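Local coordinates for CytC3 (Streptomyces, PDB 3GJA), which is a nonheme iron halogenase, probably chlorinating an amino acid substrate in an iron(II)- and 2-oxoglutarate-dependent reaction, at residues C162-P167 / A221-V225; D50-I55 / S306-Y310. All coordinates share one frame; numbering follows the deposited sequence.

Interaction 1 of 2, residues C162-P167 / A221-V225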
ATOM      1  N   CYS A 162      -8.817   4.446 -14.128  1.00 34.01           N
ATOM      2  CA  CYS A 162      -9.010   4.234 -12.693  1.00 36.05           C
ATOM      3  C   CYS A 162      -9.383   2.803 -12.333  1.00 38.24           C
ATOM      4  O   CYS A 162      -9.860   2.033 -13.167  1.00 38.78           O
ATOM      5  CB  CYS A 162     -10.098   5.160 -12.149  1.00 36.74           C
ATOM      6  SG  CYS A 162     -11.770   4.744 -12.734  1.00 37.03           S
ATOM      7  N   LEU A 163      -9.177   2.464 -11.066  1.00 40.28           N
ATOM      8  CA  LEU A 163      -9.484   1.139 -10.558  1.00 42.10           C
ATOM      9  C   LEU A 163     -10.994   0.907 -10.564  1.00 42.59           C
ATOM     10  O   LEU A 163     -11.787   1.851 -10.616  1.00 39.75           O
ATOM     11  CB  LEU A 163      -8.948   0.991  -9.126  1.00 45.15           C
ATOM     12  CG  LEU A 163      -7.453   1.279  -8.907  1.00 46.77           C
ATOM     13  CD1 LEU A 163      -7.150   1.367  -7.414  1.00 46.69           C
ATOM     14  CD2 LEU A 163      -6.612   0.194  -9.571  1.00 48.08           C
ATOM     15  N   GLN A 164     -11.378  -0.364 -10.510  1.00 43.38           N
ATOM     16  CA  GLN A 164     -12.781  -0.759 -10.486  1.00 43.63           C
ATOM     17  C   GLN A 164     -12.973  -1.794  -9.381  1.00 45.46           C
ATOM     18  O   GLN A 164     -12.227  -2.771  -9.298  1.00 44.42           O
ATOM     19  CB  GLN A 164     -13.175  -1.366 -11.825  1.00 43.00           C
ATOM     20  CG  GLN A 164     -13.149  -0.398 -12.978  1.00 40.29           C
ATOM     21  CD  GLN A 164     -13.268  -1.104 -14.306  1.00 42.56           C
ATOM     22  OE1 GLN A 164     -12.295  -1.661 -14.811  1.00 40.72           O
ATOM     23  NE2 GLN A 164     -14.468  -1.101 -14.875  1.00 40.24           N
ATOM     24  N   LEU A 165     -13.959  -1.559  -8.525  1.00 48.19           N
ATOM     25  CA  LEU A 165     -14.272  -2.466  -7.421  1.00 51.18           C
ATOM     26  C   LEU A 165     -15.754  -2.826  -7.498  1.00 52.35           C
ATOM     27  O   LEU A 165     -16.538  -2.096  -8.090  1.00 53.40           O
ATOM     28  CB  LEU A 165     -14.005  -1.792  -6.069  1.00 51.31           C
ATOM     29  CG  LEU A 165     -12.598  -1.471  -5.568  1.00 51.65           C
ATOM     30  CD1 LEU A 165     -11.746  -2.712  -5.671  1.00 51.86           C
ATOM     31  CD2 LEU A 165     -11.988  -0.343  -6.362  1.00 54.53           C
ATOM     32  N   MET A 166     -16.145  -3.955  -6.921  1.00 54.14           N
ATOM     33  CA  MET A 166     -17.558  -4.313  -6.932  1.00 55.29           C
ATOM     34  C   MET A 166     -18.029  -4.606  -5.514  1.00 54.96           C
ATOM     35  O   MET A 166     -17.310  -5.218  -4.724  1.00 54.28           O
ATOM     36  CB  MET A 166     -17.837  -5.519  -7.849  1.00 56.12           C
ATOM     37  CG  MET A 166     -17.117  -6.815  -7.500  1.00 55.49           C
ATOM     38  SD  MET A 166     -17.822  -8.242  -8.412  1.00 59.27           S
ATOM     39  CE  MET A 166     -17.556  -7.752 -10.119  1.00 55.76           C
ATOM     40  N   PRO A 167     -19.239  -4.148  -5.167  1.00 55.76           N
ATOM     41  CA  PRO A 167     -19.829  -4.351  -3.840  1.00 56.84           C
ATOM     42  C   PRO A 167     -19.943  -5.836  -3.517  1.00 58.73           C
ATOM     43  O   PRO A 167     -19.575  -6.677  -4.333  1.00 59.42           O
ATOM     44  CB  PRO A 167     -21.193  -3.685  -3.968  1.00 56.10           C
ATOM     45  CG  PRO A 167     -20.940  -2.600  -4.959  1.00 56.58           C
ATOM     46  CD  PRO A 167     -20.107  -3.301  -5.997  1.00 55.00           C
ATOM     47  N   ALA A 221     -19.467  -1.720 -14.091  1.00 65.85           N
ATOM     48  CA  ALA A 221     -18.423  -0.654 -14.095  1.00 64.50           C
ATOM     49  C   ALA A 221     -17.846  -0.476 -12.692  1.00 63.72           C
ATOM     50  O   ALA A 221     -16.802  -1.044 -12.371  1.00 65.31           O
ATOM     51  CB  ALA A 221     -19.020   0.666 -14.596  1.00 64.55           C
ATOM     52  N   TYR A 222     -18.531   0.308 -11.863  1.00 61.03           N
ATOM     53  CA  TYR A 222     -18.096   0.560 -10.490  1.00 57.92           C
ATOM     54  C   TYR A 222     -16.687   1.164 -10.415  1.00 54.14           C
ATOM     55  O   TYR A 222     -15.780   0.586  -9.810  1.00 51.84           O
ATOM     56  CB  TYR A 222     -18.108  -0.738  -9.690  1.00 60.82           C
ATOM     57  CG  TYR A 222     -19.342  -1.594  -9.848  1.00 65.35           C
ATOM     58  CD1 TYR A 222     -19.560  -2.344 -11.007  1.00 66.50           C
ATOM     59  CD2 TYR A 222     -20.264  -1.706  -8.808  1.00 65.25           C
ATOM     60  CE1 TYR A 222     -20.661  -3.191 -11.120  1.00 67.83           C
ATOM     61  CE2 TYR A 222     -21.364  -2.546  -8.909  1.00 67.39           C
ATOM     62  CZ  TYR A 222     -21.556  -3.290 -10.064  1.00 68.74           C
ATOM     63  OH  TYR A 222     -22.628  -4.152 -10.136  1.00 70.59           O
ATOM     64  N   PRO A 223     -16.485   2.342 -11.019  1.00 50.65           N
ATOM     65  CA  PRO A 223     -15.164   2.969 -10.988  1.00 49.34           C
ATOM     66  C   PRO A 223     -14.894   3.717  -9.693  1.00 48.37           C
ATOM     67  O   PRO A 223     -15.780   4.380  -9.154  1.00 50.35           O
ATOM     68  CB  PRO A 223     -15.215   3.908 -12.181  1.00 48.72           C
ATOM     69  CG  PRO A 223     -16.627   4.395 -12.125  1.00 48.47           C
ATOM     70  CD  PRO A 223     -17.420   3.128 -11.844  1.00 49.87           C
ATOM     71  N   MET A 224     -13.667   3.610  -9.193  1.00 45.76           N
ATOM     72  CA  MET A 224     -13.288   4.314  -7.973  1.00 42.56           C
ATOM     73  C   MET A 224     -12.502   5.563  -8.377  1.00 41.54           C
ATOM     74  O   MET A 224     -11.264   5.569  -8.385  1.00 41.02           O
ATOM     75  CB  MET A 224     -12.441   3.408  -7.068  1.00 42.72           C
ATOM     76  CG  MET A 224     -12.019   4.041  -5.734  1.00 42.24           C
ATOM     77  SD  MET A 224     -13.383   4.717  -4.728  1.00 42.83           S
ATOM     78  CE  MET A 224     -14.228   3.208  -4.217  1.00 37.64           C
ATOM     79  N   VAL A 225     -13.243   6.606  -8.735  1.00 38.59           N
ATOM     80  CA  VAL A 225     -12.669   7.880  -9.140  1.00 36.68           C
ATOM     81  C   VAL A 225     -12.122   8.594  -7.906  1.00 37.91           C
ATOM     82  O   VAL A 225     -12.780   8.636  -6.868  1.00 37.20           O
ATOM     83  CB  VAL A 225     -13.739   8.759  -9.815  1.00 36.51           C
ATOM     84  CG1 VAL A 225     -13.176  10.128 -10.134  1.00 34.83           C
ATOM     85  CG2 VAL A 225     -14.227   8.078 -11.078  1.00 34.91           C
TER
HETATM   86  O   HOH W   1      -8.654   4.711  -8.947  1.00 37.76           O
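Two backbone hydrogen bonds, on L163 and L165 either side of Q164, tie the strand to the loop around P223. M224 N donates to L163 O (2.9 Å) in an almost straight bond, the N-H...O angle being 176°. L165 N returns a bond to Y222 O, 3.1 Å away. These bonds flank Q164 and P223, whose CA atoms are 4.5 Å apart; proline has no N-H to give, and a longer CA-H...O contact from Q164 reaches Y222 O. A water bridges the same backbones, accepting from L163 N and donating to M224 O.

Apolar contacts lie beside this polar seam. C162 SG stands between its own backbone N and carbonyl carbon (chi1 69°), which sets it on P223 CB at 3.6 Å. L165 CD2 meets M224 CB at 3.8 Å, and Y25 of strand 25-30 touches both side chains. The Y222 ring reaches M166 and P167, with M166 CA over one face and P167 CD approaching obliquely.

Q164 also bonds through its backbone to A241. The arrangement is a single beta bridge, by which the loop 221-225 borders strand 163-165 of the small antiparallel sheet in this cupin-clan, PhyH-family fold.

Interaction 2 of 2, residues D50-I55 / S306-Y310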
ATOM      1  N   ASP A  50      16.493  10.895  -7.243  1.00 40.88           N
ATOM      2  CA  ASP A  50      17.714  10.698  -6.463  1.00 40.89           C
ATOM      3  C   ASP A  50      17.595   9.448  -5.599  1.00 40.55           C
ATOM      4  O   ASP A  50      16.831   9.416  -4.636  1.00 42.19           O
ATOM      5  CB  ASP A  50      17.982  11.933  -5.595  1.00 39.98           C
ATOM      6  CG  ASP A  50      19.038  11.688  -4.526  1.00 40.18           C
ATOM      7  OD1 ASP A  50      19.875  10.779  -4.688  1.00 41.24           O
ATOM      8  OD2 ASP A  50      19.036  12.423  -3.520  1.00 43.34           O
ATOM      9  N   ARG A  51      18.358   8.420  -5.955  1.00 41.32           N
ATOM     10  CA  ARG A  51      18.327   7.157  -5.230  1.00 42.16           C
ATOM     11  C   ARG A  51      19.540   6.978  -4.326  1.00 42.97           C
ATOM     12  O   ARG A  51      19.773   5.885  -3.809  1.00 42.32           O
ATOM     13  CB  ARG A  51      18.260   5.982  -6.220  1.00 42.19           C
ATOM     14  CG  ARG A  51      16.987   5.929  -7.063  1.00 43.42           C
ATOM     15  CD  ARG A  51      16.948   4.681  -7.954  1.00 43.05           C
ATOM     16  NE  ARG A  51      16.933   3.458  -7.156  1.00 46.45           N
ATOM     17  CZ  ARG A  51      15.860   2.956  -6.548  1.00 47.90           C
ATOM     18  NH1 ARG A  51      14.684   3.561  -6.648  1.00 45.74           N
ATOM     19  NH2 ARG A  51      15.970   1.852  -5.812  1.00 47.85           N
ATOM     20  N   SER A  52      20.300   8.052  -4.128  1.00 42.49           N
ATOM     21  CA  SER A  52      21.506   7.992  -3.308  1.00 43.69           C
ATOM     22  C   SER A  52      21.290   7.294  -1.970  1.00 44.48           C
ATOM     23  O   SER A  52      22.204   6.668  -1.443  1.00 46.49           O
ATOM     24  CB  SER A  52      22.059   9.400  -3.064  1.00 44.19           C
ATOM     25  OG  SER A  52      21.278  10.098  -2.112  1.00 43.71           O
ATOM     26  N   LEU A  53      20.087   7.388  -1.420  1.00 44.10           N
ATOM     27  CA  LEU A  53      19.813   6.757  -0.135  1.00 42.28           C
ATOM     28  C   LEU A  53      18.687   5.728  -0.171  1.00 42.01           C
ATOM     29  O   LEU A  53      18.142   5.372   0.869  1.00 42.13           O
ATOM     30  CB  LEU A  53      19.494   7.826   0.912  1.00 42.16           C
ATOM     31  CG  LEU A  53      20.681   8.646   1.420  1.00 44.02           C
ATOM     32  CD1 LEU A  53      20.188   9.804   2.271  1.00 42.53           C
ATOM     33  CD2 LEU A  53      21.608   7.747   2.227  1.00 42.21           C
ATOM     34  N   ALA A  54      18.332   5.257  -1.362  1.00 41.69           N
ATOM     35  CA  ALA A  54      17.269   4.265  -1.488  1.00 41.79           C
ATOM     36  C   ALA A  54      17.804   2.941  -0.952  1.00 41.64           C
ATOM     37  O   ALA A  54      18.976   2.621  -1.140  1.00 40.76           O
ATOM     38  CB  ALA A  54      16.858   4.120  -2.945  1.00 41.51           C
ATOM     39  N   ILE A  55      16.953   2.167  -0.289  1.00 42.34           N
ATOM     40  CA  ILE A  55      17.416   0.905   0.270  1.00 41.53           C
ATOM     41  C   ILE A  55      17.667  -0.196  -0.751  1.00 43.72           C
ATOM     42  O   ILE A  55      18.398  -1.145  -0.462  1.00 44.23           O
ATOM     43  CB  ILE A  55      16.466   0.383   1.361  1.00 39.63           C
ATOM     44  CG1 ILE A  55      15.102   0.033   0.770  1.00 39.75           C
ATOM     45  CG2 ILE A  55      16.330   1.430   2.450  1.00 36.68           C
ATOM     46  CD1 ILE A  55      14.246  -0.823   1.702  1.00 39.60           C
ATOM     47  N   SER A 306      14.212   6.337   9.329  1.00 40.84           N
ATOM     48  CA  SER A 306      14.362   6.302   7.883  1.00 39.48           C
ATOM     49  C   SER A 306      15.822   6.488   7.523  1.00 40.94           C
ATOM     50  O   SER A 306      16.626   6.955   8.334  1.00 40.52           O
ATOM     51  CB  SER A 306      13.548   7.414   7.221  1.00 40.08           C
ATOM     52  OG  SER A 306      14.340   8.572   7.013  1.00 40.73           O
ATOM     53  N   GLN A 307      16.150   6.134   6.288  1.00 40.42           N
ATOM     54  CA  GLN A 307      17.497   6.242   5.777  1.00 39.75           C
ATOM     55  C   GLN A 307      17.973   7.694   5.786  1.00 41.29           C
ATOM     56  O   GLN A 307      19.135   7.971   5.502  1.00 39.86           O
ATOM     57  CB  GLN A 307      17.529   5.699   4.358  1.00 41.90           C
ATOM     58  CG  GLN A 307      18.812   5.030   3.979  1.00 46.25           C
ATOM     59  CD  GLN A 307      19.031   3.724   4.720  1.00 46.57           C
ATOM     60  OE1 GLN A 307      20.020   3.040   4.488  1.00 50.47           O
ATOM     61  NE2 GLN A 307      18.107   3.371   5.610  1.00 45.53           N
ATOM     62  N   ARG A 308      17.070   8.621   6.092  1.00 40.33           N
ATOM     63  CA  ARG A 308      17.427  10.037   6.137  1.00 41.59           C
ATOM     64  C   ARG A 308      17.241  10.622   7.524  1.00 40.95           C
ATOM     65  O   ARG A 308      17.171  11.840   7.685  1.00 41.13           O
ATOM     66  CB  ARG A 308      16.600  10.854   5.140  1.00 41.80           C
ATOM     67  CG  ARG A 308      17.309  11.120   3.824  1.00 42.37           C
ATOM     68  CD  ARG A 308      16.581  12.173   2.987  1.00 40.62           C
ATOM     69  NE  ARG A 308      17.301  12.434   1.746  1.00 41.63           N
ATOM     70  CZ  ARG A 308      17.299  11.622   0.695  1.00 42.06           C
ATOM     71  NH1 ARG A 308      16.605  10.494   0.725  1.00 42.49           N
ATOM     72  NH2 ARG A 308      18.010  11.925  -0.379  1.00 45.07           N
ATOM     73  N   GLY A 309      17.148   9.756   8.523  1.00 41.22           N
ATOM     74  CA  GLY A 309      16.992  10.228   9.883  1.00 41.55           C
ATOM     75  C   GLY A 309      15.573  10.570  10.284  1.00 43.05           C
ATOM     76  O   GLY A 309      15.348  11.101  11.374  1.00 43.78           O
ATOM     77  N   TYR A 310      14.607  10.287   9.420  1.00 42.01           N
ATOM     78  CA  TYR A 310      13.227  10.577   9.775  1.00 40.73           C
ATOM     79  C   TYR A 310      12.830   9.515  10.797  1.00 42.05           C
ATOM     80  O   TYR A 310      12.874   8.317  10.519  1.00 41.97           O
ATOM     81  CB  TYR A 310      12.326  10.530   8.538  1.00 38.65           C
ATOM     82  CG  TYR A 310      10.883  10.876   8.829  1.00 36.87           C
ATOM     83  CD1 TYR A 310      10.054   9.973   9.490  1.00 33.23           C
ATOM     84  CD2 TYR A 310      10.348  12.115   8.455  1.00 34.17           C
ATOM     85  CE1 TYR A 310       8.728  10.288   9.775  1.00 34.31           C
ATOM     86  CE2 TYR A 310       9.022  12.440   8.738  1.00 32.98           C
ATOM     87  CZ  TYR A 310       8.221  11.523   9.399  1.00 34.96           C
ATOM     88  OH  TYR A 310       6.916  11.832   9.705  1.00 35.70           O
TER
HETATM   89  O   HOH W   2      17.651   8.717  -1.831  1.00 41.07           O
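R308 reaches across to D50 and L53, joining two loops that are each bent by a type I beta turn, R51 to A54 and S306 to G309. D50 opens the first as an Asx turn, its OD1 accepting from S52 N. In the second, S306 OG accepts from Y310 N and, in an ST turn whose donor is less surely placed, from R308 N.

From CB the R308 side chain runs extended through CG, CD and NE. CG meets L53 CD1 at 3.5 Å, the first apolar touch. Farther out the same methyl sits 3.7 Å above the guanidinium plane, over its centre, so that NE and CZ pass across it. L53 owes this reach to an extended outer chain, with chi2 at 171° carrying CD1 outward. At the tip, the two terminal nitrogens divide their work. NH1 donates to D73 O and to a water that also accepts from L53 N and donates to D50 O. NH2 meets D50 OD2 in a long salt bridge of 3.3 Å, with the oxygen at the edge of the guanidinium and the carboxylate plane turned 90° to it.

An asparagine in place of D50 would probably leave R308 NH2 without its charged mate, although D73 O and the water would still hold NH1.

Q307 brings CG to 3.2 Å from L53 O, and the bend beyond it at chi2 (69°) leads the amide to I55; its backbone bonds to L72. The contact thus brings the loop after helix 34-49 together with the C-terminal part of the chain at the protein surface. I55, buried against L72 and K285, ends the contact with its CG2 methyl 4.1 Å from Q307 NE2.

Interactions 1 and 2 lie on opposite sides of the chain's centre, their own centres about 17 and about 19 Å from it. The two centres are about 35 Å apart and the nearest atoms about 22 Å, with no touch between them. Along the chain, interaction 1 is nested within the long loop that interaction 2 closes. The two differ in kind: a backbone bridge at 162-167 / 221-225, against a surface meeting of turns through side chains and water at 50-55 / 306-310. Interaction 1 lies near a bound acetate, about 4 Å from the L163 side chain and probably from the crystallisation liquor. It links the small sheet to a neighbouring loop, while interaction 2 ties the residues after helix 34-49 to the C-terminal part.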